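Local atomic coordinates of lysine/ornithine decarboxylase (Vibrio vulnificus, PDB entry 2PLJ), a protein that catalyses the decarboxylation of the basic amino acids lysine and ornithine, probably by way of pyridoxal 5'-phosphate, yielding diamines such as putrescine. Residues F53-L58 with Y319-I324; T96-G101 with E118-D123. All blocks are in the same frame, centred on the assembly; numbering follows the deposited sequence.

Contact 1 of 2, residues F53-L58 with Y319-I324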
loop_
_atom_site.group_PDB
_atom_site.type_symbol
_atom_site.label_atom_id
_atom_site.label_comp_id
_atom_site.label_asym_id
_atom_site.label_seq_id
_atom_site.Cartn_x
_atom_site.Cartn_y
_atom_site.Cartn_z
ATOM N N PHE A 53 25.268 0.659 1.194
ATOM C CA PHE A 53 24.044 1.365 0.818
ATOM C C PHE A 53 23.102 1.640 1.973
ATOM O O PHE A 53 22.257 2.530 1.865
ATOM C CB PHE A 53 23.266 0.567 -0.249
ATOM C CG PHE A 53 24.059 0.260 -1.487
ATOM C CD1 PHE A 53 24.463 -1.038 -1.748
ATOM C CD2 PHE A 53 24.433 1.269 -2.370
ATOM C CE1 PHE A 53 25.200 -1.350 -2.876
ATOM C CE2 PHE A 53 25.166 0.972 -3.510
ATOM C CZ PHE A 53 25.557 -0.334 -3.762
ATOM N N GLY A 54 23.237 0.892 3.068
ATOM C CA GLY A 54 22.356 1.075 4.224
ATOM C C GLY A 54 21.027 0.361 3.996
ATOM O O GLY A 54 20.617 0.133 2.857
ATOM N N ALA A 55 20.351 0.048 5.080
ATOM C CA ALA A 55 19.111 -0.731 5.053
ATOM C C ALA A 55 17.882 0.174 5.164
ATOM O O ALA A 55 17.983 1.288 5.670
ATOM C CB ALA A 55 19.136 -1.762 6.196
ATOM N N PRO A 56 16.709 -0.299 4.724
ATOM C CA PRO A 56 16.480 -1.611 4.099
ATOM C C PRO A 56 16.792 -1.629 2.595
ATOM O O PRO A 56 16.801 -0.576 1.942
ATOM C CB PRO A 56 14.977 -1.854 4.331
ATOM C CG PRO A 56 14.372 -0.480 4.343
ATOM C CD PRO A 56 15.465 0.490 4.825
ATOM N N LEU A 57 17.020 -2.831 2.070
ATOM C CA LEU A 57 17.428 -3.030 0.660
ATOM C C LEU A 57 16.627 -4.151 0.054
ATOM O O LEU A 57 16.156 -5.047 0.778
ATOM C CB LEU A 57 18.908 -3.444 0.594
ATOM C CG LEU A 57 19.962 -2.486 1.111
ATOM C CD1 LEU A 57 21.347 -3.119 1.047
ATOM C CD2 LEU A 57 19.907 -1.139 0.368
ATOM N N LEU A 58 16.529 -4.135 -1.275
ATOM C CA LEU A 58 16.048 -5.271 -2.049
ATOM C C LEU A 58 17.173 -5.629 -3.043
ATOM O O LEU A 58 17.552 -4.796 -3.873
ATOM C CB LEU A 58 14.773 -4.891 -2.789
ATOM C CG LEU A 58 13.569 -4.636 -1.881
ATOM C CD1 LEU A 58 12.484 -3.958 -2.669
ATOM C CD2 LEU A 58 13.014 -5.952 -1.335
ATOM N N TYR A 319 11.592 -4.269 15.989
ATOM C CA TYR A 319 10.958 -3.255 15.163
ATOM C C TYR A 319 11.929 -3.009 14.013
ATOM O O TYR A 319 13.016 -2.469 14.225
ATOM C CB TYR A 319 10.709 -1.987 15.963
ATOM C CG TYR A 319 9.840 -2.225 17.175
ATOM C CD1 TYR A 319 8.454 -2.071 17.117
ATOM C CD2 TYR A 319 10.403 -2.635 18.404
ATOM C CE1 TYR A 319 7.645 -2.302 18.238
ATOM C CE2 TYR A 319 9.615 -2.881 19.510
ATOM C CZ TYR A 319 8.236 -2.724 19.444
ATOM O OH TYR A 319 7.498 -2.966 20.583
ATOM N N LEU A 320 11.529 -3.437 12.815
ATOM C CA LEU A 320 12.402 -3.360 11.639
ATOM C C LEU A 320 12.225 -2.067 10.856
ATOM O O LEU A 320 11.224 -1.364 11.049
ATOM C CB LEU A 320 12.147 -4.568 10.702
ATOM C CG LEU A 320 12.167 -5.955 11.369
ATOM C CD1 LEU A 320 11.915 -7.045 10.346
ATOM C CD2 LEU A 320 13.479 -6.230 12.121
ATOM N N ASP A 321 13.165 -1.790 9.947
ATOM C CA ASP A 321 13.079 -0.622 9.060
ATOM C C ASP A 321 12.314 -0.881 7.741
ATOM O O ASP A 321 12.340 -0.050 6.824
ATOM C CB ASP A 321 14.479 -0.017 8.785
ATOM C CG ASP A 321 15.483 -1.043 8.287
ATOM O OD1 ASP A 321 15.067 -2.146 7.893
ATOM O OD2 ASP A 321 16.716 -0.738 8.304
ATOM N N ASP A 322 11.648 -2.030 7.656
ATOM C CA ASP A 322 10.774 -2.340 6.500
ATOM C C ASP A 322 9.581 -3.130 7.048
ATOM O O ASP A 322 9.676 -3.792 8.096
ATOM C CB ASP A 322 11.548 -3.168 5.466
ATOM C CG ASP A 322 11.005 -2.990 4.015
ATOM O OD1 ASP A 322 9.941 -2.319 3.808
ATOM O OD2 ASP A 322 11.694 -3.467 3.097
ATOM N N GLY A 323 8.434 -3.026 6.382
ATOM C CA GLY A 323 7.255 -3.739 6.854
ATOM C C GLY A 323 6.089 -3.670 5.878
ATOM O O GLY A 323 6.308 -3.542 4.676
ATOM N N ILE A 324 4.874 -3.781 6.415
ATOM C CA ILE A 324 3.672 -3.979 5.577
ATOM C C ILE A 324 3.288 -2.763 4.768
ATOM O O ILE A 324 2.511 -2.878 3.810
ATOM C CB ILE A 324 2.430 -4.462 6.385
ATOM C CG1 ILE A 324 1.743 -3.257 7.055
ATOM C CG2 ILE A 324 2.813 -5.659 7.299
ATOM C CD1 ILE A 324 0.371 -3.566 7.660
HETATM O O HOH W 1 17.740 1.587 8.819
#

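Contact 2 of 2, residues T96-G101 with E118-D123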
loop_
_atom_site.group_PDB
_atom_site.type_symbol
_atom_site.label_atom_id
_atom_site.label_comp_id
_atom_site.label_asym_id
_atom_site.label_seq_id
_atom_site.Cartn_x
_atom_site.Cartn_y
_atom_site.Cartn_z
ATOM N N THR A 96 16.971 -6.722 -19.059
ATOM C CA THR A 96 17.505 -8.097 -18.939
ATOM C C THR A 96 16.685 -9.066 -19.813
ATOM O O THR A 96 17.218 -9.882 -20.570
ATOM C CB THR A 96 17.512 -8.549 -17.448
ATOM O OG1 THR A 96 18.491 -7.795 -16.702
ATOM C CG2 THR A 96 17.798 -10.059 -17.326
ATOM N N LEU A 97 15.367 -8.940 -19.700
ATOM C CA LEU A 97 14.422 -9.784 -20.455
ATOM C C LEU A 97 14.417 -9.471 -21.942
ATOM O O LEU A 97 14.396 -10.382 -22.783
ATOM C CB LEU A 97 13.042 -9.639 -19.843
ATOM C CG LEU A 97 12.922 -10.330 -18.485
ATOM C CD1 LEU A 97 11.564 -9.928 -17.936
ATOM C CD2 LEU A 97 13.117 -11.898 -18.572
ATOM N N LEU A 98 14.474 -8.183 -22.283
ATOM C CA LEU A 98 14.589 -7.812 -23.693
ATOM C C LEU A 98 15.818 -8.511 -24.336
ATOM O O LEU A 98 15.744 -9.077 -25.446
ATOM C CB LEU A 98 14.696 -6.291 -23.834
ATOM C CG LEU A 98 14.853 -5.731 -25.259
ATOM C CD1 LEU A 98 13.594 -6.014 -26.097
ATOM C CD2 LEU A 98 15.162 -4.229 -25.168
ATOM N N ALA A 99 16.950 -8.460 -23.638
ATOM C CA ALA A 99 18.189 -9.014 -24.164
ATOM C C ALA A 99 18.064 -10.541 -24.312
ATOM O O ALA A 99 18.680 -11.159 -25.191
ATOM C CB ALA A 99 19.352 -8.638 -23.238
ATOM N N GLU A 100 17.256 -11.140 -23.434
ATOM C CA GLU A 100 17.048 -12.574 -23.397
ATOM C C GLU A 100 16.088 -13.064 -24.516
ATOM O O GLU A 100 16.062 -14.254 -24.863
ATOM C CB GLU A 100 16.605 -12.936 -21.965
ATOM C CG GLU A 100 16.586 -14.394 -21.612
ATOM C CD GLU A 100 17.934 -15.124 -21.651
ATOM O OE1 GLU A 100 19.046 -14.544 -21.516
ATOM O OE2 GLU A 100 17.843 -16.346 -21.864
ATOM N N GLY A 101 15.321 -12.144 -25.104
ATOM C CA GLY A 101 14.387 -12.459 -26.196
ATOM C C GLY A 101 12.910 -12.411 -25.793
ATOM O O GLY A 101 12.029 -12.783 -26.593
ATOM N N GLU A 118 13.256 2.133 -22.359
ATOM C CA GLU A 118 14.306 1.090 -22.394
ATOM C C GLU A 118 14.541 0.492 -23.785
ATOM O O GLU A 118 15.260 -0.510 -23.938
ATOM C CB GLU A 118 14.048 0.005 -21.336
ATOM C CG GLU A 118 14.064 0.562 -19.909
ATOM C CD GLU A 118 15.372 1.282 -19.528
ATOM O OE1 GLU A 118 16.464 0.947 -20.060
ATOM O OE2 GLU A 118 15.309 2.212 -18.702
ATOM N N GLY A 119 13.932 1.114 -24.793
ATOM C CA GLY A 119 14.125 0.725 -26.168
ATOM C C GLY A 119 13.469 -0.568 -26.609
ATOM O O GLY A 119 13.884 -1.173 -27.622
ATOM N N VAL A 120 12.415 -0.955 -25.900
ATOM C CA VAL A 120 11.634 -2.120 -26.303
ATOM C C VAL A 120 10.842 -1.755 -27.567
ATOM O O VAL A 120 10.085 -0.777 -27.557
ATOM C CB VAL A 120 10.672 -2.574 -25.201
ATOM C CG1 VAL A 120 9.757 -3.727 -25.714
ATOM C CG2 VAL A 120 11.457 -2.988 -23.926
ATOM N N PRO A 121 11.014 -2.537 -28.643
ATOM C CA PRO A 121 10.218 -2.326 -29.856
ATOM C C PRO A 121 8.738 -2.612 -29.539
ATOM O O PRO A 121 8.423 -3.608 -28.887
ATOM C CB PRO A 121 10.763 -3.392 -30.821
ATOM C CG PRO A 121 12.130 -3.680 -30.358
ATOM C CD PRO A 121 12.001 -3.616 -28.835
ATOM N N ALA A 122 7.847 -1.756 -30.029
ATOM C CA ALA A 122 6.418 -1.887 -29.714
ATOM C C ALA A 122 5.846 -3.230 -30.187
ATOM O O ALA A 122 4.861 -3.729 -29.620
ATOM C CB ALA A 122 5.634 -0.737 -30.343
ATOM N N ASP A 123 6.445 -3.807 -31.234
ATOM C CA ASP A 123 5.938 -5.085 -31.757
ATOM C C ASP A 123 6.151 -6.259 -30.798
ATOM O O ASP A 123 5.592 -7.365 -31.003
ATOM C CB ASP A 123 6.466 -5.376 -33.165
ATOM C CG ASP A 123 7.967 -5.617 -33.228
ATOM O OD1 ASP A 123 8.666 -5.655 -32.198
ATOM O OD2 ASP A 123 8.466 -5.770 -34.374
#

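Contact 1 of 2, residues F53-L58 with Y319-I324
The Asp321 side chain lies over the cis Ala55-Pro56 peptide, running past Pro56 in the opposite sense. Its carboxylate sits above the face of this linkage: OD2 stands 3.5 Å from Ala55 C, almost straight over that carbon, and Asp321 CG is 3.8 Å from Pro56 N. The chi1 of 53° places the Asp321 carboxylate between its own backbone N and carbonyl carbon, turned back over the cis bond. Each carboxylate oxygen meets a different carbon, OD2 touching Ala55 CB at 3.4 Å and OD1 lying 3.6 Å from Pro56 CB. Farther along the pyrrolidine ring, Pro56 CG presses on the backbone O of Asp321 at 3.2 Å. Asp322 adds an aliphatic touch, its CB 3.8 Å from Pro56 CB. A hydrogen-bonding water links the two segments, donating to Ala55 O and, at 2.6 Å, to Asp321 OD2. Ser305 on strand 300-312 also bonds OD2, and Asp322 OD2 is held by Ser327. The loop entering strand 57-61 thereby meets the loop leaving strand 315-320, both strands being neighbours of strand 300-312 in the same mixed sheet. Since no direct hydrogen bond crosses between the segments, their union rests on van der Waals contact and the water bridge. Pro56 and Ala55 CB supply the apolar contact, while both oxygens of the buried Asp321 carboxylate are hydrogen-bonded, OD2 by Ser305 and the water, which would be expected to favour its charged form.

Contact 2 of 2, residues T96-G101 with E118-D123
Leu98 reaches Val120 and Pro121 with its side chain extended, CG lying anti to the backbone N (chi1 179°), and a chi2 of 65° then spreads its two methyls over different partners. CD2 lies 4.1 Å from Val120 CG2, the branch that a chi1 of 174° sets anti to the carbonyl carbon of that residue, and the two side chains pass in opposite directions. The same CD2 also rests on the backbone, 3.9 Å from Glu118 O. The other methyl, CD1, meets Pro121 CD at 4.0 Å, the leucine running aslant to the proline ring. Phe104 of strand 103-106 touches both Leu98 and Val120, tying this small apolar cluster to the barrel wall. At its edge the Glu118 carboxylate turns to a salt bridge with Arg95 on helix 91-100, a polar link between the same two elements. Both segments turn sharply here: Gly101 and Gly119, each with positive phi, close Schellman motifs that end helices 91-100 and 109-117. Through Leu98, helix 91-100 packs against the loop leading from the next helix into strand 125-127, an arrangement found between successive beta-alpha units of a beta/alpha barrel.

The two contacts belong to different halves of the fold: contact 1 joins loops of the mixed beta sheet, whereas contact 2 lies in the beta/alpha barrel. Their centres are 31 Å apart and their nearest atoms about 13 Å, although contact 2 is nested in the chain loop that contact 1 closes. Contact 1 borders the dimer interface, where Tyr319 OH hydrogen-bonds Lys186 O of the second subunit; in this family the active sites form at that interface, so contact 1 probably lies in the domain contributing to them. Helix-to-strand loops such as 118-123 occupy the barrel end opposite the cofactor, so contact 2 is probably remote from the putrescine-pyridoxal adduct.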